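Local coordinates for extracellular solute-binding protein (Bordetella parapertussis, PDB 3PU5) that probably serves as the substrate-binding component of an ABC-type importer, capturing a small solute, perhaps a polyamine, in the periplasm, at residues I8-S13 with V37-G42; E131-T136 with L181-P186; Q144-N149 with H187-F192. One frame throughout, in Å; residues are numbered along the deposited sequence.

Interaction 1. Residues I8-S13 with V37-G42; sequences IYVTSS and VTLVPG
The amide of Val10 donates to Thr38 O in a short, nearly straight hydrogen bond (N to O 2.9 Å, 173° at the hydrogen), and Tyr9 CA brings its hydrogen to the same oxygen. Neighbouring rungs follow from Thr38 N to Ile8 O, Val40 N to Val10 O and Ser12 N to Val40 O. The last has its donor well above the carbonyl plane of Val40. Beyond it, Gly42 N reaches a lone pair of Ser13 O at 3.2 Å. Branched residues suit these extended backbones. On the buried face, Val10 CG2 meets Val37 CG1 at 3.8 Å, and Leu39 CD2 bends back to Val10 CB; Phe258 and helix 15-33 cover this side. On the other face, Tyr9 and Thr38 lie side by side, with Thr38 CB 3.5 Å from Tyr9 CD2 and Val40 CG2 at the ring's edge. This face is more open, and a glycerol sits beside the tyrosine. The far edge of strand 7-12 bonds to Val62, so the strand is flanked by two others. Together with helix 15-33, the pair forms a beta-alpha-beta crossover, the building unit of a periplasmic binding protein lobe.

Interaction 2. Residues E131-T136 with L181-P186; sequences EFVERT and LERMKP
Met184 of helix 174-184 lies against Phe132, Val133 and Thr136 of helix 129-138, making a buried helix-to-helix contact that an Arg183-Glu134 salt bridge closes at its more exposed margin. Met184, modelled as selenomethionine, supplies the largest single share of the buried surface. Its unbranched chain is bent at the last torsion (chi3 59°), which carries CE round to Phe132, 3.6 Å from CE2 and nearly as close to CZ. On the way, SE passes 3.9 Å from Val133 CG2, while Met184 CB touches Thr136 CG2 at 3.9 Å. The long, flexible side chain thus crosses three others at about a right angle, filling a groove between a ring and two beta-branched residues. Both helices cover the same face of the parallel strand pair 145-148 and 188-192, each running directly before one of those strands. This is the layered alpha/beta arrangement of a binding-protein lobe: Phe132 and Thr136 reach down onto Val145, and Phe163 of helix 156-167 also packs on Val133 and Met184. Thr136 can be buried because its hydroxyl is satisfied within its own helix, bonding at 2.7 Å to Phe132 O; Thr136 N meets that oxygen from the opposite face of its plane. At the margin, Arg183 grips the carboxylate end-on with two nitrogens, NH2 to Glu134 OE1 at 2.7 Å and NH1 to Glu134 OE2 at 3.2 Å. Both oxygens are met on their syn sides, with the two flat groups turned 30° apart. A bend at chi2 (-57°) turns Glu134 CD back, and the carboxylate of a side chain that starts away from helix 174-184 ends beside the arginine. Tyr167 OH holds Glu134 OE2 as well, and Val133 CG1 packs obliquely against the guanidinium near NH1.

Interaction 3. Residues Q144-N149 with H187-F192; sequences QVFFNN and HIFKFF
Phe192 lies tightly against Asn148, its ring face covering Asn148 CA (3.8 Å from the ring centroid), whereas at the other end of the contact Val145 N reaches His187 O only through a weak 3.3 Å bond. The first torsion of Phe192 sets CG between its own N and carbonyl carbon (chi1 67°), a crowded position, from which the ring lies over the backbone of Phe147 and Asn148. There Phe192 CD2 comes 3.8 Å from Phe146 CD1, the two planes 73° apart. Flanking this ring, the backbone is firmly tied: Phe192 N donates to Phe147 O at 2.9 Å, and Asn149 N to Phe192 O at the same length. Between the two ends the parallel ladder takes in a beta bulge. Val145 pairs with Ile188 and Phe147 with Phe191, so the two residues Phe189 and Lys190 stand opposite Phe146 alone. Strand 145-148 also bonds on its far side to Ile209, placing the pair in the central sheet of this alpha/beta lobe. Phe189, whose psi of -15° is helical rather than extended, leaves the regular sheet faces and lays its ring edge beside Gln144 C, and its CD1 near Val145 O (3.1 Å). Lys190 extends outward from the bulge, as suits a charged residue on the solvent side. On the opposite face from Phe192, apolar packing resumes: Ile188 CD1 touches Phe147 CB at 4.0 Å, Ile188 CG2 sits over the centre of the Phe191 ring, and Trp319 meets that ring edge-to-face.

Interaction 1 stands apart from the others, on the opposite side of the chain's centre. Interactions 2 and 3 touch and belong to one layered unit: helix 129-138 leads into strand 145-148, and helix 174-184 into strand 188-192, so one joins the covering helices and the other the strands beneath. Both strand pairs are parallel, rest on backbone hydrogen bonds and are partly buried, each with one exposed residue; interaction 1 keeps a regular register with mainly aliphatic packing and one tyrosine at its more open face, whereas interaction 3 is interrupted and rich in phenylalanine. Interaction 2, none of whose touching residues is fully exposed, has no backbone bonds between its segments, relying instead on a buried apolar centre and a peripheral ion pair.

Interaction 1. Residues I8-S13 with V37-G42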
loop_
_atom_site.group_PDB
_atom_site.type_symbol
_atom_site.label_atom_id
_atom_site.label_comp_id
_atom_site.label_asym_id
_atom_site.label_seq_id
_atom_site.Cartn_x
_atom_site.Cartn_y
_atom_site.Cartn_z
ATOM N N ILE A 8 -11.595 21.881 -8.731
ATOM C CA ILE A 8 -12.006 20.534 -8.326
ATOM C C ILE A 8 -11.646 20.208 -6.874
ATOM O O ILE A 8 -10.703 20.778 -6.305
ATOM C CB ILE A 8 -11.469 19.407 -9.277
ATOM C CG1 ILE A 8 -9.933 19.358 -9.296
ATOM C CG2 ILE A 8 -12.048 19.553 -10.676
ATOM C CD1 ILE A 8 -9.362 18.141 -10.055
ATOM N N TYR A 9 -12.419 19.298 -6.284
ATOM C CA TYR A 9 -12.179 18.855 -4.918
ATOM C C TYR A 9 -11.738 17.385 -4.920
ATOM O O TYR A 9 -12.379 16.523 -5.530
ATOM C CB TYR A 9 -13.417 19.098 -4.036
ATOM C CG TYR A 9 -13.697 20.574 -3.829
ATOM C CD1 TYR A 9 -14.334 21.324 -4.812
ATOM C CD2 TYR A 9 -13.304 21.220 -2.666
ATOM C CE1 TYR A 9 -14.585 22.688 -4.629
ATOM C CE2 TYR A 9 -13.543 22.576 -2.475
ATOM C CZ TYR A 9 -14.182 23.303 -3.457
ATOM O OH TYR A 9 -14.419 24.641 -3.266
ATOM N N VAL A 10 -10.614 17.123 -4.264
ATOM C CA VAL A 10 -9.989 15.802 -4.264
ATOM C C VAL A 10 -9.737 15.385 -2.826
ATOM O O VAL A 10 -9.078 16.110 -2.061
ATOM C CB VAL A 10 -8.622 15.812 -5.022
ATOM C CG1 VAL A 10 -7.996 14.395 -5.042
ATOM C CG2 VAL A 10 -8.794 16.339 -6.449
ATOM N N THR A 11 -10.255 14.222 -2.446
ATOM C CA THR A 11 -10.088 13.769 -1.073
ATOM C C THR A 11 -8.631 13.440 -0.807
ATOM O O THR A 11 -7.873 13.105 -1.723
ATOM C CB THR A 11 -10.942 12.533 -0.757
ATOM O OG1 THR A 11 -10.433 11.398 -1.467
ATOM C CG2 THR A 11 -12.389 12.767 -1.144
ATOM N N SER A 12 -8.250 13.543 0.456
ATOM C CA SER A 12 -6.947 13.099 0.900
ATOM C C SER A 12 -7.015 12.789 2.392
ATOM O O SER A 12 -8.078 12.912 3.016
ATOM C CB SER A 12 -5.886 14.159 0.598
ATOM O OG SER A 12 -4.594 13.585 0.615
ATOM N N SER A 13 -5.888 12.383 2.966
ATOM C CA SER A 13 -5.879 11.942 4.353
ATOM C C SER A 13 -5.435 13.061 5.286
ATOM O O SER A 13 -6.260 13.796 5.833
ATOM C CB SER A 13 -4.971 10.717 4.517
ATOM O OG SER A 13 -3.712 10.921 3.890
ATOM N N VAL A 37 -7.156 23.155 -7.328
ATOM C CA VAL A 37 -7.401 21.894 -6.639
ATOM C C VAL A 37 -7.446 22.117 -5.133
ATOM O O VAL A 37 -6.506 22.669 -4.548
ATOM C CB VAL A 37 -6.327 20.825 -6.947
ATOM C CG1 VAL A 37 -6.668 19.513 -6.211
ATOM C CG2 VAL A 37 -6.218 20.589 -8.444
ATOM N N THR A 38 -8.540 21.691 -4.512
ATOM C CA THR A 38 -8.626 21.678 -3.056
ATOM C C THR A 38 -8.533 20.244 -2.556
ATOM O O THR A 38 -9.326 19.391 -2.948
ATOM C CB THR A 38 -9.957 22.294 -2.550
ATOM O OG1 THR A 38 -9.982 23.695 -2.852
ATOM C CG2 THR A 38 -10.111 22.103 -1.037
ATOM N N LEU A 39 -7.557 19.978 -1.697
ATOM C CA LEU A 39 -7.439 18.672 -1.063
ATOM C C LEU A 39 -8.239 18.691 0.234
ATOM O O LEU A 39 -8.010 19.546 1.093
ATOM C CB LEU A 39 -5.975 18.361 -0.762
ATOM C CG LEU A 39 -5.058 18.254 -1.985
ATOM C CD1 LEU A 39 -3.601 18.154 -1.558
ATOM C CD2 LEU A 39 -5.451 17.058 -2.844
ATOM N N VAL A 40 -9.174 17.754 0.366
ATOM C CA VAL A 40 -10.048 17.686 1.532
ATOM C C VAL A 40 -9.609 16.585 2.501
ATOM O O VAL A 40 -9.816 15.400 2.227
ATOM C CB VAL A 40 -11.496 17.415 1.094
ATOM C CG1 VAL A 40 -12.432 17.524 2.281
ATOM C CG2 VAL A 40 -11.916 18.384 -0.019
ATOM N N PRO A 41 -9.000 16.968 3.638
ATOM C CA PRO A 41 -8.550 15.971 4.622
ATOM C C PRO A 41 -9.699 15.177 5.251
ATOM O O PRO A 41 -10.782 15.716 5.461
ATOM C CB PRO A 41 -7.852 16.813 5.701
ATOM C CG PRO A 41 -7.605 18.146 5.078
ATOM C CD PRO A 41 -8.686 18.345 4.058
ATOM N N GLY A 42 -9.452 13.908 5.566
ATOM C CA GLY A 42 -10.469 13.076 6.180
ATOM C C GLY A 42 -10.054 11.617 6.247
ATOM O O GLY A 42 -9.053 11.221 5.639
#

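Interaction 2. Residues E131-T136 with L181-P186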
loop_
_atom_site.group_PDB
_atom_site.type_symbol
_atom_site.label_atom_id
_atom_site.label_comp_id
_atom_site.label_asym_id
_atom_site.label_seq_id
_atom_site.Cartn_x
_atom_site.Cartn_y
_atom_site.Cartn_z
ATOM N N GLU A 131 12.480 -18.528 3.468
ATOM C CA GLU A 131 13.677 -18.588 4.305
ATOM C C GLU A 131 13.386 -17.958 5.673
ATOM O O GLU A 131 13.718 -18.518 6.714
ATOM C CB GLU A 131 14.837 -17.865 3.629
ATOM C CG GLU A 131 16.122 -17.944 4.411
ATOM C CD GLU A 131 17.283 -17.251 3.729
ATOM O OE1 GLU A 131 17.145 -16.864 2.548
ATOM O OE2 GLU A 131 18.335 -17.093 4.384
ATOM N N PHE A 132 12.763 -16.785 5.659
ATOM C CA PHE A 132 12.331 -16.124 6.888
ATOM C C PHE A 132 11.525 -17.065 7.786
ATOM O O PHE A 132 11.794 -17.191 8.983
ATOM C CB PHE A 132 11.496 -14.887 6.534
ATOM C CG PHE A 132 10.830 -14.241 7.716
ATOM C CD1 PHE A 132 11.566 -13.887 8.831
ATOM C CD2 PHE A 132 9.465 -13.976 7.704
ATOM C CE1 PHE A 132 10.949 -13.284 9.927
ATOM C CE2 PHE A 132 8.843 -13.373 8.795
ATOM C CZ PHE A 132 9.589 -13.025 9.905
ATOM N N VAL A 133 10.524 -17.719 7.208
ATOM C CA VAL A 133 9.690 -18.651 7.965
ATOM C C VAL A 133 10.483 -19.848 8.508
ATOM O O VAL A 133 10.456 -20.134 9.701
ATOM C CB VAL A 133 8.498 -19.169 7.121
ATOM C CG1 VAL A 133 7.743 -20.269 7.875
ATOM C CG2 VAL A 133 7.572 -18.027 6.751
ATOM N N GLU A 134 11.192 -20.540 7.629
ATOM C CA GLU A 134 11.839 -21.786 8.012
ATOM C C GLU A 134 12.975 -21.550 8.993
ATOM O O GLU A 134 13.176 -22.341 9.900
ATOM C CB GLU A 134 12.341 -22.544 6.782
ATOM C CG GLU A 134 11.244 -22.961 5.820
ATOM C CD GLU A 134 10.162 -23.820 6.464
ATOM O OE1 GLU A 134 10.451 -24.533 7.453
ATOM O OE2 GLU A 134 9.013 -23.785 5.972
ATOM N N ARG A 135 13.720 -20.462 8.815
ATOM C CA ARG A 135 14.782 -20.129 9.759
ATOM C C ARG A 135 14.200 -19.698 11.115
ATOM O O ARG A 135 14.759 -20.015 12.176
ATOM C CB ARG A 135 15.745 -19.083 9.174
ATOM C CG ARG A 135 16.659 -19.644 8.074
ATOM C CD ARG A 135 17.608 -18.586 7.498
ATOM N NE ARG A 135 18.602 -18.129 8.468
ATOM C CZ ARG A 135 19.493 -17.166 8.236
ATOM N NH1 ARG A 135 19.518 -16.555 7.056
ATOM N NH2 ARG A 135 20.363 -16.812 9.178
ATOM N N THR A 136 13.074 -18.988 11.091
ATOM C CA THR A 136 12.400 -18.648 12.347
ATOM C C THR A 136 12.013 -19.913 13.120
ATOM O O THR A 136 12.311 -20.057 14.303
ATOM C CB THR A 136 11.135 -17.810 12.101
ATOM O OG1 THR A 136 11.512 -16.537 11.567
ATOM C CG2 THR A 136 10.359 -17.608 13.408
ATOM N N LEU A 181 2.034 -19.397 10.484
ATOM C CA LEU A 181 2.321 -18.485 11.584
ATOM C C LEU A 181 2.349 -19.227 12.915
ATOM O O LEU A 181 3.131 -18.901 13.820
ATOM C CB LEU A 181 1.290 -17.356 11.621
ATOM C CG LEU A 181 1.487 -16.301 12.708
ATOM C CD1 LEU A 181 2.817 -15.564 12.511
ATOM C CD2 LEU A 181 0.319 -15.331 12.685
ATOM N N GLU A 182 1.501 -20.242 13.027
ATOM C CA GLU A 182 1.444 -21.035 14.246
ATOM C C GLU A 182 2.783 -21.731 14.492
ATOM O O GLU A 182 3.196 -21.895 15.632
ATOM C CB GLU A 182 0.309 -22.058 14.170
ATOM C CG GLU A 182 0.086 -22.805 15.464
ATOM C CD GLU A 182 -1.202 -23.607 15.459
ATOM O OE1 GLU A 182 -1.685 -23.960 14.361
ATOM O OE2 GLU A 182 -1.732 -23.881 16.555
ATOM N N ARG A 183 3.452 -22.131 13.414
ATOM C CA ARG A 183 4.800 -22.709 13.494
ATOM C C ARG A 183 5.816 -21.692 14.017
ATOM O O ARG A 183 6.781 -22.040 14.703
ATOM C CB ARG A 183 5.243 -23.210 12.109
ATOM C CG ARG A 183 4.451 -24.420 11.570
ATOM C CD ARG A 183 4.805 -24.704 10.113
ATOM N NE ARG A 183 6.206 -25.086 9.991
ATOM C CZ ARG A 183 7.000 -24.729 8.990
ATOM N NH1 ARG A 183 6.544 -23.963 8.000
ATOM N NH2 ARG A 183 8.261 -25.133 8.989
HETATM N N MSE A 184 5.597 -20.423 13.692
HETATM C CA MSE A 184 6.543 -19.370 14.055
HETATM C C MSE A 184 6.258 -18.801 15.437
HETATM O O MSE A 184 7.137 -18.199 16.065
HETATM C CB MSE A 184 6.494 -18.234 13.035
HETATM C CG MSE A 184 6.770 -18.662 11.604
HETATM SE SE MSE A 184 6.307 -17.197 10.372
HETATM C CE MSE A 184 7.485 -15.827 11.077
ATOM N N LYS A 185 5.028 -19.002 15.906
ATOM C CA LYS A 185 4.532 -18.342 17.120
ATOM C C LYS A 185 5.472 -18.364 18.347
ATOM O O LYS A 185 5.584 -17.361 19.052
ATOM C CB LYS A 185 3.137 -18.870 17.498
ATOM C CG LYS A 185 2.485 -18.085 18.632
ATOM C CD LYS A 185 1.052 -18.526 18.910
ATOM C CE LYS A 185 0.990 -19.953 19.432
ATOM N NZ LYS A 185 -0.415 -20.348 19.756
ATOM N N PRO A 186 6.139 -19.502 18.612
ATOM C CA PRO A 186 7.023 -19.580 19.784
ATOM C C PRO A 186 8.172 -18.578 19.757
ATOM O O PRO A 186 8.713 -18.242 20.817
ATOM C CB PRO A 186 7.598 -21.001 19.700
ATOM C CG PRO A 186 6.589 -21.773 18.919
ATOM C CD PRO A 186 6.010 -20.798 17.930
#

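Interaction 3. Residues Q144-N149 with H187-F192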
loop_
_atom_site.group_PDB
_atom_site.type_symbol
_atom_site.label_atom_id
_atom_site.label_comp_id
_atom_site.label_asym_id
_atom_site.label_seq_id
_atom_site.Cartn_x
_atom_site.Cartn_y
_atom_site.Cartn_z
ATOM N N GLN A 144 13.407 -13.395 18.714
ATOM C CA GLN A 144 13.605 -11.990 18.378
ATOM C C GLN A 144 12.895 -11.597 17.090
ATOM O O GLN A 144 13.254 -10.618 16.431
ATOM C CB GLN A 144 15.099 -11.693 18.309
ATOM C CG GLN A 144 15.778 -11.974 19.656
ATOM C CD GLN A 144 17.287 -12.070 19.560
ATOM O OE1 GLN A 144 17.930 -11.266 18.893
ATOM N NE2 GLN A 144 17.861 -13.053 20.251
ATOM N N VAL A 145 11.867 -12.369 16.758
ATOM C CA VAL A 145 11.057 -12.108 15.580
ATOM C C VAL A 145 9.798 -11.335 15.980
ATOM O O VAL A 145 9.227 -11.586 17.042
ATOM C CB VAL A 145 10.704 -13.440 14.885
ATOM C CG1 VAL A 145 9.907 -13.181 13.621
ATOM C CG2 VAL A 145 11.997 -14.224 14.577
ATOM N N PHE A 146 9.411 -10.353 15.166
ATOM C CA PHE A 146 8.145 -9.640 15.358
ATOM C C PHE A 146 7.255 -9.885 14.139
ATOM O O PHE A 146 7.749 -10.316 13.102
ATOM C CB PHE A 146 8.358 -8.141 15.638
ATOM C CG PHE A 146 9.191 -7.422 14.594
ATOM C CD1 PHE A 146 8.611 -6.973 13.410
ATOM C CD2 PHE A 146 10.550 -7.193 14.799
ATOM C CE1 PHE A 146 9.379 -6.313 12.440
ATOM C CE2 PHE A 146 11.324 -6.538 13.840
ATOM C CZ PHE A 146 10.739 -6.094 12.660
ATOM N N PHE A 147 5.950 -9.639 14.261
ATOM C CA PHE A 147 5.021 -9.911 13.164
ATOM C C PHE A 147 3.790 -9.006 13.258
ATOM O O PHE A 147 3.405 -8.604 14.346
ATOM C CB PHE A 147 4.584 -11.384 13.183
ATOM C CG PHE A 147 3.872 -11.823 11.930
ATOM C CD1 PHE A 147 2.497 -11.687 11.816
ATOM C CD2 PHE A 147 4.587 -12.353 10.854
ATOM C CE1 PHE A 147 1.837 -12.070 10.650
ATOM C CE2 PHE A 147 3.934 -12.744 9.682
ATOM C CZ PHE A 147 2.556 -12.607 9.585
ATOM N N ASN A 148 3.183 -8.684 12.116
ATOM C CA ASN A 148 1.999 -7.817 12.076
ATOM C C ASN A 148 0.839 -8.366 12.915
ATOM O O ASN A 148 0.428 -9.516 12.729
ATOM C CB ASN A 148 1.476 -7.667 10.633
ATOM C CG ASN A 148 2.573 -7.400 9.611
ATOM O OD1 ASN A 148 2.459 -6.476 8.795
ATOM N ND2 ASN A 148 3.614 -8.229 9.614
ATOM N N ASN A 149 0.290 -7.555 13.812
ATOM C CA ASN A 149 -0.934 -7.961 14.499
ATOM C C ASN A 149 -2.117 -7.925 13.545
ATOM O O ASN A 149 -2.391 -6.880 12.954
ATOM C CB ASN A 149 -1.229 -7.068 15.701
ATOM C CG ASN A 149 -2.420 -7.568 16.506
ATOM O OD1 ASN A 149 -3.311 -6.806 16.861
ATOM N ND2 ASN A 149 -2.442 -8.860 16.772
ATOM N N HIS A 187 8.539 -18.124 18.559
ATOM C CA HIS A 187 9.720 -17.300 18.363
ATOM C C HIS A 187 9.379 -15.838 18.169
ATOM O O HIS A 187 10.266 -15.022 17.987
ATOM C CB HIS A 187 10.496 -17.826 17.174
ATOM C CG HIS A 187 10.655 -19.308 17.203
ATOM N ND1 HIS A 187 9.865 -20.158 16.459
ATOM C CD2 HIS A 187 11.460 -20.100 17.951
ATOM C CE1 HIS A 187 10.198 -21.409 16.722
ATOM N NE2 HIS A 187 11.171 -21.400 17.619
ATOM N N ILE A 188 8.089 -15.521 18.226
ATOM C CA ILE A 188 7.615 -14.152 18.064
ATOM C C ILE A 188 7.405 -13.494 19.423
ATOM O O ILE A 188 6.640 -13.992 20.253
ATOM C CB ILE A 188 6.313 -14.112 17.220
ATOM C CG1 ILE A 188 6.636 -14.477 15.772
ATOM C CG2 ILE A 188 5.656 -12.725 17.284
ATOM C CD1 ILE A 188 5.432 -14.904 14.946
ATOM N N PHE A 189 8.108 -12.392 19.661
ATOM C CA PHE A 189 8.024 -11.712 20.943
ATOM C C PHE A 189 6.995 -10.570 20.924
ATOM O O PHE A 189 6.588 -10.071 21.976
ATOM C CB PHE A 189 9.404 -11.184 21.376
ATOM C CG PHE A 189 9.871 -9.984 20.604
ATOM C CD1 PHE A 189 10.579 -10.138 19.426
ATOM C CD2 PHE A 189 9.613 -8.700 21.058
ATOM C CE1 PHE A 189 11.011 -9.044 18.712
ATOM C CE2 PHE A 189 10.045 -7.598 20.347
ATOM C CZ PHE A 189 10.746 -7.769 19.168
ATOM N N LYS A 190 6.573 -10.158 19.730
ATOM C CA LYS A 190 5.651 -9.034 19.626
ATOM C C LYS A 190 4.847 -9.078 18.337
ATOM O O LYS A 190 5.402 -9.225 17.244
ATOM C CB LYS A 190 6.417 -7.713 19.727
ATOM C CG LYS A 190 5.556 -6.467 19.558
ATOM C CD LYS A 190 4.561 -6.315 20.704
ATOM C CE LYS A 190 4.004 -4.902 20.743
ATOM N NZ LYS A 190 2.849 -4.759 21.685
ATOM N N PHE A 191 3.531 -8.975 18.481
ATOM C CA PHE A 191 2.655 -8.748 17.348
ATOM C C PHE A 191 2.366 -7.254 17.331
ATOM O O PHE A 191 1.609 -6.745 18.161
ATOM C CB PHE A 191 1.375 -9.571 17.478
ATOM C CG PHE A 191 1.581 -11.042 17.241
ATOM C CD1 PHE A 191 1.692 -11.925 18.305
ATOM C CD2 PHE A 191 1.680 -11.542 15.948
ATOM C CE1 PHE A 191 1.890 -13.288 18.081
ATOM C CE2 PHE A 191 1.877 -12.887 15.720
ATOM C CZ PHE A 191 1.982 -13.768 16.788
ATOM N N PHE A 192 2.991 -6.546 16.398
ATOM C CA PHE A 192 3.007 -5.095 16.454
ATOM C C PHE A 192 1.733 -4.464 15.902
ATOM O O PHE A 192 1.043 -5.050 15.074
ATOM C CB PHE A 192 4.263 -4.527 15.775
ATOM C CG PHE A 192 4.316 -4.752 14.285
ATOM C CD1 PHE A 192 3.691 -3.876 13.419
ATOM C CD2 PHE A 192 5.026 -5.824 13.752
ATOM C CE1 PHE A 192 3.750 -4.073 12.041
ATOM C CE2 PHE A 192 5.091 -6.023 12.388
ATOM C CZ PHE A 192 4.453 -5.150 11.530
#